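Local coordinates for protein cryptic loci regulator 2 (Schizosaccharomyces pombe 972h-, PDB 5IKJ) that promotes transcriptional silencing of heterochromatin in the histone-deacetylase repressor complex SHREC, acting upstream of the deacetylases and helping to position nucleosomes, at residues L153-S158 with R167-Y172; A14-W19 with Y143-P148; S298-D303 with D530-Y535. All coordinates share one frame; numbering follows the deposited sequence.

Contact 1. Residues L153-S158 with R167-Y172; sequences LYQRDS and REFWLY
Arg156 lies across the indole of Trp170 where the two strands of a Clr2 beta hairpin run antiparallel. Its CD stands over the face of the six-membered ring, 3.4 Å from the centroid. With chi3 at 83°, the chain bends and brings NE against the rim atom CZ2, and the guanidinium lies only 20° from the indole plane. A flat aromatic suits the aliphatic and planar parts of arginine alike. At the indole edge, Trp170 NE1 donates a hydrogen bond to the anti lone pair of Glu168 OE1 at 2.9 Å. That carboxylate forms a long salt bridge with Arg156 NH1. An alanine in place of Trp170 would probably leave Arg156 free to swing and Glu168 OE1 without its indole donor.

Both N-H...O bonds join Arg156 and Glu168, Arg156 N to Glu168 O at 2.7 Å; Tyr154 and Trp170 are the next hydrogen-bonded pair. Tyr172 meets Tyr154 in an offset edge-to-face pair. On the other face Leu171 CD1 packs 4.0 Å from Leu153 CB, buried beside helix 50-67.

The tip is more exposed and sparsely packed, with a short salt bridge from Arg167 NE to Asp157 OD1 at 2.6 Å. Gln155 NE2 sits over that guanidinium; Lys51 takes Gln155 OE1. Around Trp170, then, charges lie alongside apolar surface, whereas the Asp157-Arg167 bond, nearer solvent, probably adds less.

Contact 2. Residues A14-W19 with Y143-P148; sequences AITCVW and YLASLP
The ring of Tyr143 carries Ala14 over one face: Ala14 CA lies 3.9 Å above the ring plane, offset toward the rim, in a CH-pi contact. Ala14 CB reaches the far end of the same ring, 3.5 Å from Tyr143 OH. Chi1 of 76° puts Tyr143 CG between its backbone N and carbonyl carbon, which starts the ring toward this methyl; a small residue suits position 14 because the ring lies so close. Arg56 and Met12 also touch Tyr143. The puckered ring of Pro148 meets Cys17 through CG, 3.9 Å from SG, with helix 183-195 packing against both residues.

Tyr143 belongs to a short two-stranded parallel sheet. Ile15 bridges it in the way expected of parallel strands: its N donates to Tyr143 O at 2.9 Å, and its O accepts from Ala145 N at 2.8 Å. Leu144 CD1 approaches Ile15 CB on a buried face that suits branched apolar side chains, and Leu144 also meets helices 50-67 and 183-195. A strand of another protein chain pairs antiparallel with Ile15 and Thr16, so the sheet continues across the interface.

At Ala145 the chain leaves the extended form. Ala145 CB still packs on Thr16 OG1, but beyond it the strands part, and a water bridges them, accepting from Cys17 N at 2.6 Å and donating to Ser146 O at 3.1 Å. Ser146 OG bonds the carbonyl of the next residue, Leu147 O.

Contact 3. Residues S298-D303 with D530-Y535; sequences SRYYFD and DDFYEY
Asp531 meets the outer strand first: its OD1 accepts a hydrogen bond from Tyr300 OH at 2.8 Å, approached on the syn side of the carboxylate. The same oxygen takes a weak bond from Phe532 N, which helps hold the carboxylate in place. Tyr300 OH is gripped a second time by Asp529 N, so the phenol acts as donor and acceptor at once, which is why a tyrosine suits this place.

Phe532 comes next and joins Tyr300 and Phe302 in an aromatic cluster. CG anti to the backbone N (chi1 -175°) directs Phe532 toward the strand, where its ring meets both of the others. Its CD2 lies 3.4 Å above the Tyr300 ring, the rings meeting edge-to-face with planes 68° apart. On its own face it receives Phe302 CE2, 3.8 Å above the plane and over the centre; these two rings are oblique, their planes 34° apart. The backbone joins in, since Phe532 O lies 3.4 Å from Phe302 CE2. From the neighbouring strands of the sheet, His291 and Val262 also touch Phe532.

One turn on, Tyr535 finishes the contact. Its CB presses on Phe302 CZ at 3.4 Å, and its CD2 lies near the edge of Tyr300.

Aromatic packing thus does most of the work of seating the helix on one face of the five-stranded antiparallel sheet, at its outer strand 300-304, while the directional bond from Tyr300 to Asp531 probably fixes how far along the strand it sits.

From the N terminus, segment 14-19 opens a loop of 123 residues, including helix 50-67, which contact 2 closes at 143-148. Contact 1 opens a few residues later at 153-158 and shuts a short hairpin at 167-172. Contact 3 then joins 298-303 to 530-535 across 226 residues, bringing the late helix 531-540 back to one face of a five-stranded sheet, at its outer strand 300-304. The three follow in series, with none crossing or enclosing another. Contacts 1 and 2 touch where Leu147 CD1 packs on Leu171 CD1 at 4.0 Å, and each has a side chain about 11 Å from the zinc ion. Contact 3 belongs to a distant part, its nearest atoms about 33 Å from either.

Contact 1. Residues L153-S158 with R167-Y172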
loop_
_atom_site.group_PDB
_atom_site.type_symbol
_atom_site.label_atom_id
_atom_site.label_comp_id
_atom_site.label_asym_id
_atom_site.label_seq_id
_atom_site.Cartn_x
_atom_site.Cartn_y
_atom_site.Cartn_z
ATOM N N LEU A 153 -23.881 16.962 -20.314
ATOM C CA LEU A 153 -24.075 15.579 -20.725
ATOM C C LEU A 153 -25.011 15.506 -21.927
ATOM O O LEU A 153 -25.888 16.354 -22.109
ATOM C CB LEU A 153 -24.641 14.756 -19.567
ATOM C CG LEU A 153 -24.844 13.259 -19.798
ATOM C CD1 LEU A 153 -23.510 12.545 -19.948
ATOM C CD2 LEU A 153 -25.653 12.661 -18.658
ATOM N N TYR A 154 -24.816 14.475 -22.749
ATOM C CA TYR A 154 -25.602 14.298 -23.963
ATOM C C TYR A 154 -25.820 12.816 -24.224
ATOM O O TYR A 154 -25.017 11.973 -23.818
ATOM C CB TYR A 154 -24.916 14.917 -25.187
ATOM C CG TYR A 154 -24.726 16.412 -25.119
ATOM C CD1 TYR A 154 -23.663 16.965 -24.418
ATOM C CD2 TYR A 154 -25.598 17.271 -25.772
ATOM C CE1 TYR A 154 -23.481 18.330 -24.360
ATOM C CE2 TYR A 154 -25.426 18.639 -25.718
ATOM C CZ TYR A 154 -24.366 19.164 -25.011
ATOM O OH TYR A 154 -24.190 20.527 -24.954
ATOM N N GLN A 155 -26.919 12.511 -24.912
ATOM C CA GLN A 155 -27.142 11.203 -25.511
ATOM C C GLN A 155 -26.897 11.311 -27.010
ATOM O O GLN A 155 -27.444 12.204 -27.666
ATOM C CB GLN A 155 -28.566 10.706 -25.250
ATOM C CG GLN A 155 -28.789 9.246 -25.633
ATOM C CD GLN A 155 -30.205 8.772 -25.355
ATOM O OE1 GLN A 155 -30.461 8.104 -24.353
ATOM N NE2 GLN A 155 -31.130 9.109 -26.247
ATOM N N ARG A 156 -26.074 10.414 -27.548
ATOM C CA ARG A 156 -25.778 10.394 -28.975
ATOM C C ARG A 156 -26.216 9.066 -29.569
ATOM O O ARG A 156 -25.891 8.001 -29.032
ATOM C CB ARG A 156 -24.289 10.611 -29.252
ATOM C CG ARG A 156 -24.013 11.022 -30.694
ATOM C CD ARG A 156 -22.527 11.163 -30.973
ATOM N NE ARG A 156 -21.898 9.878 -31.271
ATOM C CZ ARG A 156 -21.349 9.537 -32.436
ATOM N NH1 ARG A 156 -20.806 8.335 -32.577
ATOM N NH2 ARG A 156 -21.326 10.381 -33.459
ATOM N N ASP A 157 -26.949 9.135 -30.675
ATOM C CA ASP A 157 -27.323 7.946 -31.420
ATOM C C ASP A 157 -26.157 7.480 -32.283
ATOM O O ASP A 157 -25.367 8.284 -32.786
ATOM C CB ASP A 157 -28.541 8.227 -32.299
ATOM C CG ASP A 157 -29.727 8.735 -31.503
ATOM O OD1 ASP A 157 -29.898 8.302 -30.344
ATOM O OD2 ASP A 157 -30.486 9.572 -32.036
ATOM N N SER A 158 -26.053 6.165 -32.447
ATOM C CA SER A 158 -25.009 5.610 -33.296
ATOM C C SER A 158 -25.187 6.097 -34.729
ATOM O O SER A 158 -26.306 6.322 -35.198
ATOM C CB SER A 158 -25.037 4.084 -33.251
ATOM O OG SER A 158 -26.242 3.584 -33.803
ATOM N N ARG A 167 -26.459 3.278 -27.939
ATOM C CA ARG A 167 -26.404 4.678 -27.545
ATOM C C ARG A 167 -25.117 4.973 -26.786
ATOM O O ARG A 167 -24.592 4.130 -26.053
ATOM C CB ARG A 167 -27.605 5.045 -26.670
ATOM C CG ARG A 167 -28.588 6.006 -27.314
ATOM C CD ARG A 167 -29.397 5.334 -28.408
ATOM N NE ARG A 167 -30.467 6.200 -28.899
ATOM C CZ ARG A 167 -31.689 6.262 -28.378
ATOM N NH1 ARG A 167 -32.020 5.505 -27.340
ATOM N NH2 ARG A 167 -32.588 7.086 -28.898
ATOM N N GLU A 168 -24.614 6.190 -26.967
ATOM C CA GLU A 168 -23.448 6.679 -26.249
ATOM C C GLU A 168 -23.802 7.966 -25.521
ATOM O O GLU A 168 -24.601 8.774 -26.006
ATOM C CB GLU A 168 -22.272 6.922 -27.202
ATOM C CG GLU A 168 -21.724 5.648 -27.824
ATOM C CD GLU A 168 -20.616 5.909 -28.824
ATOM O OE1 GLU A 168 -20.175 7.071 -28.939
ATOM O OE2 GLU A 168 -20.187 4.948 -29.497
ATOM N N PHE A 169 -23.202 8.152 -24.348
ATOM C CA PHE A 169 -23.455 9.318 -23.509
ATOM C C PHE A 169 -22.179 10.149 -23.447
ATOM O O PHE A 169 -21.203 9.753 -22.800
ATOM C CB PHE A 169 -23.921 8.890 -22.119
ATOM C CG PHE A 169 -25.178 8.067 -22.136
ATOM C CD1 PHE A 169 -26.419 8.676 -22.220
ATOM C CD2 PHE A 169 -25.119 6.684 -22.079
ATOM C CE1 PHE A 169 -27.578 7.921 -22.241
ATOM C CE2 PHE A 169 -26.274 5.924 -22.100
ATOM C CZ PHE A 169 -27.505 6.544 -22.181
ATOM N N TRP A 170 -22.192 11.299 -24.114
ATOM C CA TRP A 170 -21.015 12.144 -24.255
ATOM C C TRP A 170 -21.070 13.303 -23.268
ATOM O O TRP A 170 -22.118 13.933 -23.089
ATOM C CB TRP A 170 -20.902 12.686 -25.682
ATOM C CG TRP A 170 -20.527 11.651 -26.699
ATOM C CD1 TRP A 170 -20.558 10.295 -26.545
ATOM C CD2 TRP A 170 -20.058 11.894 -28.028
ATOM N NE1 TRP A 170 -20.138 9.678 -27.699
ATOM C CE2 TRP A 170 -19.825 10.638 -28.625
ATOM C CE3 TRP A 170 -19.813 13.051 -28.772
ATOM C CZ2 TRP A 170 -19.356 10.509 -29.929
ATOM C CZ3 TRP A 170 -19.351 12.921 -30.066
ATOM C CH2 TRP A 170 -19.129 11.660 -30.634
ATOM N N LEU A 171 -19.935 13.581 -22.630
ATOM C CA LEU A 171 -19.800 14.696 -21.696
ATOM C C LEU A 171 -18.798 15.690 -22.273
ATOM O O LEU A 171 -17.605 15.387 -22.378
ATOM C CB LEU A 171 -19.351 14.203 -20.323
ATOM C CG LEU A 171 -19.364 15.257 -19.210
ATOM C CD1 LEU A 171 -20.788 15.559 -18.776
ATOM C CD2 LEU A 171 -18.522 14.803 -18.032
ATOM N N TYR A 172 -19.283 16.868 -22.651
ATOM C CA TYR A 172 -18.424 17.953 -23.103
ATOM C C TYR A 172 -18.061 18.863 -21.932
ATOM O O TYR A 172 -18.690 18.835 -20.871
ATOM C CB TYR A 172 -19.107 18.770 -24.200
ATOM C CG TYR A 172 -19.115 18.113 -25.566
ATOM C CD1 TYR A 172 -20.090 17.185 -25.909
ATOM C CD2 TYR A 172 -18.156 18.436 -26.519
ATOM C CE1 TYR A 172 -20.104 16.590 -27.160
ATOM C CE2 TYR A 172 -18.162 17.846 -27.771
ATOM C CZ TYR A 172 -19.138 16.924 -28.085
ATOM O OH TYR A 172 -19.149 16.335 -29.329
#

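Contact 2. Residues A14-W19 with Y143-P148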
loop_
_atom_site.group_PDB
_atom_site.type_symbol
_atom_site.label_atom_id
_atom_site.label_comp_id
_atom_site.label_asym_id
_atom_site.label_seq_id
_atom_site.Cartn_x
_atom_site.Cartn_y
_atom_site.Cartn_z
ATOM N N ALA A 14 -24.117 13.052 -0.928
ATOM C CA ALA A 14 -24.077 13.770 -2.193
ATOM C C ALA A 14 -22.736 14.481 -2.330
ATOM O O ALA A 14 -22.338 15.239 -1.439
ATOM C CB ALA A 14 -25.229 14.772 -2.279
ATOM N N ILE A 15 -22.053 14.241 -3.451
ATOM C CA ILE A 15 -20.699 14.738 -3.680
ATOM C C ILE A 15 -20.753 15.937 -4.614
ATOM O O ILE A 15 -21.485 15.932 -5.612
ATOM C CB ILE A 15 -19.799 13.626 -4.259
ATOM C CG1 ILE A 15 -19.589 12.518 -3.223
ATOM C CG2 ILE A 15 -18.451 14.191 -4.702
ATOM C CD1 ILE A 15 -18.989 11.249 -3.795
ATOM N N THR A 16 -19.971 16.968 -4.293
ATOM C CA THR A 16 -19.829 18.146 -5.135
ATOM C C THR A 16 -18.350 18.429 -5.362
ATOM O O THR A 16 -17.515 18.192 -4.485
ATOM C CB THR A 16 -20.496 19.382 -4.510
ATOM O OG1 THR A 16 -21.827 19.054 -4.093
ATOM C CG2 THR A 16 -20.555 20.531 -5.510
ATOM N N CYS A 17 -18.034 18.937 -6.549
ATOM C CA CYS A 17 -16.663 19.298 -6.883
ATOM C C CYS A 17 -16.354 20.704 -6.385
ATOM O O CYS A 17 -17.132 21.636 -6.609
ATOM C CB CYS A 17 -16.439 19.218 -8.392
ATOM S SG CYS A 17 -16.379 17.541 -9.041
ATOM N N VAL A 18 -15.212 20.854 -5.712
ATOM C CA VAL A 18 -14.806 22.167 -5.221
ATOM C C VAL A 18 -14.444 23.084 -6.382
ATOM O O VAL A 18 -14.774 24.276 -6.374
ATOM C CB VAL A 18 -13.642 22.019 -4.223
ATOM C CG1 VAL A 18 -13.008 23.372 -3.916
ATOM C CG2 VAL A 18 -14.133 21.366 -2.939
ATOM N N TRP A 19 -13.756 22.555 -7.392
ATOM C CA TRP A 19 -13.335 23.347 -8.537
ATOM C C TRP A 19 -13.522 22.532 -9.810
ATOM O O TRP A 19 -13.657 21.307 -9.775
ATOM C CB TRP A 19 -11.873 23.800 -8.404
ATOM C CG TRP A 19 -10.881 22.811 -8.930
ATOM C CD1 TRP A 19 -10.451 21.671 -8.316
ATOM C CD2 TRP A 19 -10.183 22.882 -10.180
ATOM N NE1 TRP A 19 -9.532 21.025 -9.109
ATOM C CE2 TRP A 19 -9.351 21.748 -10.258
ATOM C CE3 TRP A 19 -10.184 23.792 -11.240
ATOM C CZ2 TRP A 19 -8.527 21.502 -11.355
ATOM C CZ3 TRP A 19 -9.366 23.545 -12.328
ATOM C CH2 TRP A 19 -8.550 22.410 -12.377
ATOM N N TYR A 143 -23.342 9.629 -4.686
ATOM C CA TYR A 143 -23.741 10.101 -6.002
ATOM C C TYR A 143 -23.334 11.559 -6.141
ATOM O O TYR A 143 -23.255 12.292 -5.151
ATOM C CB TYR A 143 -25.250 9.946 -6.219
ATOM C CG TYR A 143 -26.081 10.987 -5.507
ATOM C CD1 TYR A 143 -26.450 10.821 -4.179
ATOM C CD2 TYR A 143 -26.499 12.136 -6.166
ATOM C CE1 TYR A 143 -27.212 11.772 -3.526
ATOM C CE2 TYR A 143 -27.258 13.091 -5.522
ATOM C CZ TYR A 143 -27.614 12.905 -4.203
ATOM O OH TYR A 143 -28.372 13.858 -3.560
ATOM N N LEU A 144 -23.073 11.968 -7.379
ATOM C CA LEU A 144 -22.730 13.357 -7.669
ATOM C C LEU A 144 -23.972 14.226 -7.521
ATOM O O LEU A 144 -24.935 14.082 -8.282
ATOM C CB LEU A 144 -22.150 13.478 -9.075
ATOM C CG LEU A 144 -20.635 13.667 -9.172
ATOM C CD1 LEU A 144 -19.893 12.573 -8.416
ATOM C CD2 LEU A 144 -20.203 13.697 -10.631
ATOM N N ALA A 145 -23.956 15.125 -6.532
ATOM C CA ALA A 145 -25.016 16.121 -6.423
ATOM C C ALA A 145 -25.199 16.868 -7.731
ATOM O O ALA A 145 -26.321 17.248 -8.084
ATOM C CB ALA A 145 -24.696 17.119 -5.308
ATOM N N SER A 146 -24.112 17.083 -8.464
ATOM C CA SER A 146 -24.136 17.889 -9.672
ATOM C C SER A 146 -22.882 17.595 -10.478
ATOM O O SER A 146 -21.828 17.287 -9.916
ATOM C CB SER A 146 -24.217 19.382 -9.338
ATOM O OG SER A 146 -24.002 20.178 -10.490
ATOM N N LEU A 147 -23.007 17.689 -11.797
ATOM C CA LEU A 147 -21.839 17.570 -12.649
ATOM C C LEU A 147 -20.909 18.758 -12.411
ATOM O O LEU A 147 -21.361 19.842 -12.029
ATOM C CB LEU A 147 -22.243 17.516 -14.118
ATOM C CG LEU A 147 -22.856 16.206 -14.612
ATOM C CD1 LEU A 147 -23.475 16.410 -15.985
ATOM C CD2 LEU A 147 -21.816 15.096 -14.655
ATOM N N PRO A 148 -19.606 18.585 -12.622
ATOM C CA PRO A 148 -18.686 19.713 -12.438
ATOM C C PRO A 148 -19.107 20.893 -13.299
ATOM O O PRO A 148 -19.538 20.728 -14.441
ATOM C CB PRO A 148 -17.328 19.147 -12.872
ATOM C CG PRO A 148 -17.482 17.662 -12.815
ATOM C CD PRO A 148 -18.916 17.376 -13.103
HETATM O O HOH W 1 -19.602 19.000 -8.656
#

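Contact 3. Residues S298-D303 with D530-Y535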
loop_
_atom_site.group_PDB
_atom_site.type_symbol
_atom_site.label_atom_id
_atom_site.label_comp_id
_atom_site.label_asym_id
_atom_site.label_seq_id
_atom_site.Cartn_x
_atom_site.Cartn_y
_atom_site.Cartn_z
ATOM N N SER A 298 11.474 -26.113 -8.405
ATOM C CA SER A 298 10.305 -25.660 -9.145
ATOM C C SER A 298 9.012 -25.899 -8.378
ATOM O O SER A 298 7.926 -25.726 -8.942
ATOM C CB SER A 298 10.238 -26.361 -10.504
ATOM O OG SER A 298 9.995 -27.750 -10.354
ATOM N N ARG A 299 9.102 -26.278 -7.106
ATOM C CA ARG A 299 7.931 -26.694 -6.347
ATOM C C ARG A 299 7.150 -25.490 -5.836
ATOM O O ARG A 299 7.728 -24.551 -5.279
ATOM C CB ARG A 299 8.349 -27.579 -5.171
ATOM C CG ARG A 299 8.579 -29.035 -5.537
ATOM C CD ARG A 299 7.280 -29.708 -5.954
ATOM N NE ARG A 299 7.405 -30.394 -7.236
ATOM C CZ ARG A 299 6.382 -30.896 -7.922
ATOM N NH1 ARG A 299 5.144 -30.788 -7.455
ATOM N NH2 ARG A 299 6.596 -31.504 -9.079
ATOM N N TYR A 300 5.836 -25.523 -6.032
ATOM C CA TYR A 300 4.928 -24.587 -5.394
ATOM C C TYR A 300 4.391 -25.211 -4.112
ATOM O O TYR A 300 4.241 -26.432 -4.012
ATOM C CB TYR A 300 3.759 -24.228 -6.316
ATOM C CG TYR A 300 4.133 -23.753 -7.706
ATOM C CD1 TYR A 300 5.432 -23.361 -8.016
ATOM C CD2 TYR A 300 3.175 -23.689 -8.710
ATOM C CE1 TYR A 300 5.761 -22.926 -9.290
ATOM C CE2 TYR A 300 3.494 -23.254 -9.981
ATOM C CZ TYR A 300 4.787 -22.873 -10.266
ATOM O OH TYR A 300 5.105 -22.441 -11.533
ATOM N N TYR A 301 4.098 -24.362 -3.126
ATOM C CA TYR A 301 3.483 -24.814 -1.877
ATOM C C TYR A 301 2.390 -23.812 -1.519
ATOM O O TYR A 301 2.678 -22.700 -1.067
ATOM C CB TYR A 301 4.512 -24.954 -0.761
ATOM C CG TYR A 301 5.362 -26.200 -0.880
ATOM C CD1 TYR A 301 4.786 -27.463 -0.814
ATOM C CD2 TYR A 301 6.737 -26.115 -1.054
ATOM C CE1 TYR A 301 5.553 -28.606 -0.922
ATOM C CE2 TYR A 301 7.514 -27.255 -1.162
ATOM C CZ TYR A 301 6.916 -28.496 -1.095
ATOM O OH TYR A 301 7.681 -29.634 -1.202
ATOM N N PHE A 302 1.141 -24.211 -1.728
ATOM C CA PHE A 302 -0.002 -23.344 -1.501
ATOM C C PHE A 302 -0.593 -23.576 -0.114
ATOM O O PHE A 302 -0.349 -24.595 0.535
ATOM C CB PHE A 302 -1.072 -23.583 -2.566
ATOM C CG PHE A 302 -0.572 -23.436 -3.974
ATOM C CD1 PHE A 302 0.078 -24.484 -4.605
ATOM C CD2 PHE A 302 -0.759 -22.253 -4.669
ATOM C CE1 PHE A 302 0.536 -24.354 -5.900
ATOM C CE2 PHE A 302 -0.302 -22.117 -5.966
ATOM C CZ PHE A 302 0.347 -23.169 -6.582
ATOM N N ASP A 303 -1.387 -22.603 0.334
ATOM C CA ASP A 303 -2.149 -22.708 1.577
ATOM C C ASP A 303 -1.229 -23.005 2.763
ATOM O O ASP A 303 -1.392 -23.991 3.484
ATOM C CB ASP A 303 -3.245 -23.773 1.449
ATOM C CG ASP A 303 -4.096 -23.890 2.699
ATOM O OD1 ASP A 303 -4.341 -22.856 3.354
ATOM O OD2 ASP A 303 -4.515 -25.019 3.027
ATOM N N ASP A 530 3.093 -18.943 -14.982
ATOM C CA ASP A 530 1.685 -18.557 -14.981
ATOM C C ASP A 530 0.774 -19.640 -14.418
ATOM O O ASP A 530 -0.333 -19.327 -13.968
ATOM C CB ASP A 530 1.236 -18.190 -16.397
ATOM C CG ASP A 530 1.538 -16.746 -16.753
ATOM O OD1 ASP A 530 1.626 -15.907 -15.832
ATOM O OD2 ASP A 530 1.680 -16.447 -17.957
ATOM N N ASP A 531 1.203 -20.905 -14.434
ATOM C CA ASP A 531 0.366 -21.966 -13.880
ATOM C C ASP A 531 0.148 -21.777 -12.385
ATOM O O ASP A 531 -0.911 -22.146 -11.860
ATOM C CB ASP A 531 0.997 -23.330 -14.154
ATOM C CG ASP A 531 2.385 -23.454 -13.566
ATOM O OD1 ASP A 531 3.060 -22.414 -13.422
ATOM O OD2 ASP A 531 2.801 -24.587 -13.245
ATOM N N PHE A 532 1.138 -21.216 -11.686
ATOM C CA PHE A 532 1.012 -20.913 -10.264
ATOM C C PHE A 532 -0.339 -20.291 -9.937
ATOM O O PHE A 532 -1.020 -20.709 -8.994
ATOM C CB PHE A 532 2.144 -19.970 -9.852
ATOM C CG PHE A 532 2.190 -19.673 -8.378
ATOM C CD1 PHE A 532 1.465 -18.620 -7.844
ATOM C CD2 PHE A 532 2.977 -20.436 -7.531
ATOM C CE1 PHE A 532 1.514 -18.343 -6.492
ATOM C CE2 PHE A 532 3.030 -20.163 -6.179
ATOM C CZ PHE A 532 2.298 -19.115 -5.658
ATOM N N TYR A 533 -0.742 -19.287 -10.714
ATOM C CA TYR A 533 -1.959 -18.547 -10.421
ATOM C C TYR A 533 -3.216 -19.294 -10.845
ATOM O O TYR A 533 -4.290 -19.032 -10.292
ATOM C CB TYR A 533 -1.884 -17.174 -11.090
ATOM C CG TYR A 533 -0.690 -16.382 -10.615
ATOM C CD1 TYR A 533 -0.759 -15.612 -9.461
ATOM C CD2 TYR A 533 0.515 -16.430 -11.300
ATOM C CE1 TYR A 533 0.336 -14.899 -9.014
ATOM C CE2 TYR A 533 1.615 -15.721 -10.861
ATOM C CZ TYR A 533 1.519 -14.957 -9.715
ATOM O OH TYR A 533 2.611 -14.247 -9.275
ATOM N N GLU A 534 -3.057 -20.296 -11.702
ATOM C CA GLU A 534 -4.160 -21.159 -12.068
ATOM C C GLU A 534 -4.377 -22.046 -10.838
ATOM O O GLU A 534 -5.474 -22.111 -10.303
ATOM C CB GLU A 534 -3.829 -21.993 -13.301
ATOM C CG GLU A 534 -4.885 -23.031 -13.637
ATOM C CD GLU A 534 -4.949 -23.358 -15.114
ATOM O OE1 GLU A 534 -3.928 -23.204 -15.812
ATOM O OE2 GLU A 534 -6.027 -23.774 -15.577
ATOM N N TYR A 535 -3.315 -22.711 -10.383
ATOM C CA TYR A 535 -3.382 -23.533 -9.180
ATOM C C TYR A 535 -3.913 -22.732 -7.998
ATOM O O TYR A 535 -4.826 -23.177 -7.290
ATOM C CB TYR A 535 -1.998 -24.099 -8.852
ATOM C CG TYR A 535 -1.468 -25.091 -9.861
ATOM C CD1 TYR A 535 -2.093 -26.316 -10.057
ATOM C CD2 TYR A 535 -0.331 -24.809 -10.606
ATOM C CE1 TYR A 535 -1.607 -27.227 -10.975
ATOM C CE2 TYR A 535 0.164 -25.714 -11.525
ATOM C CZ TYR A 535 -0.477 -26.921 -11.706
ATOM O OH TYR A 535 0.015 -27.822 -12.622
#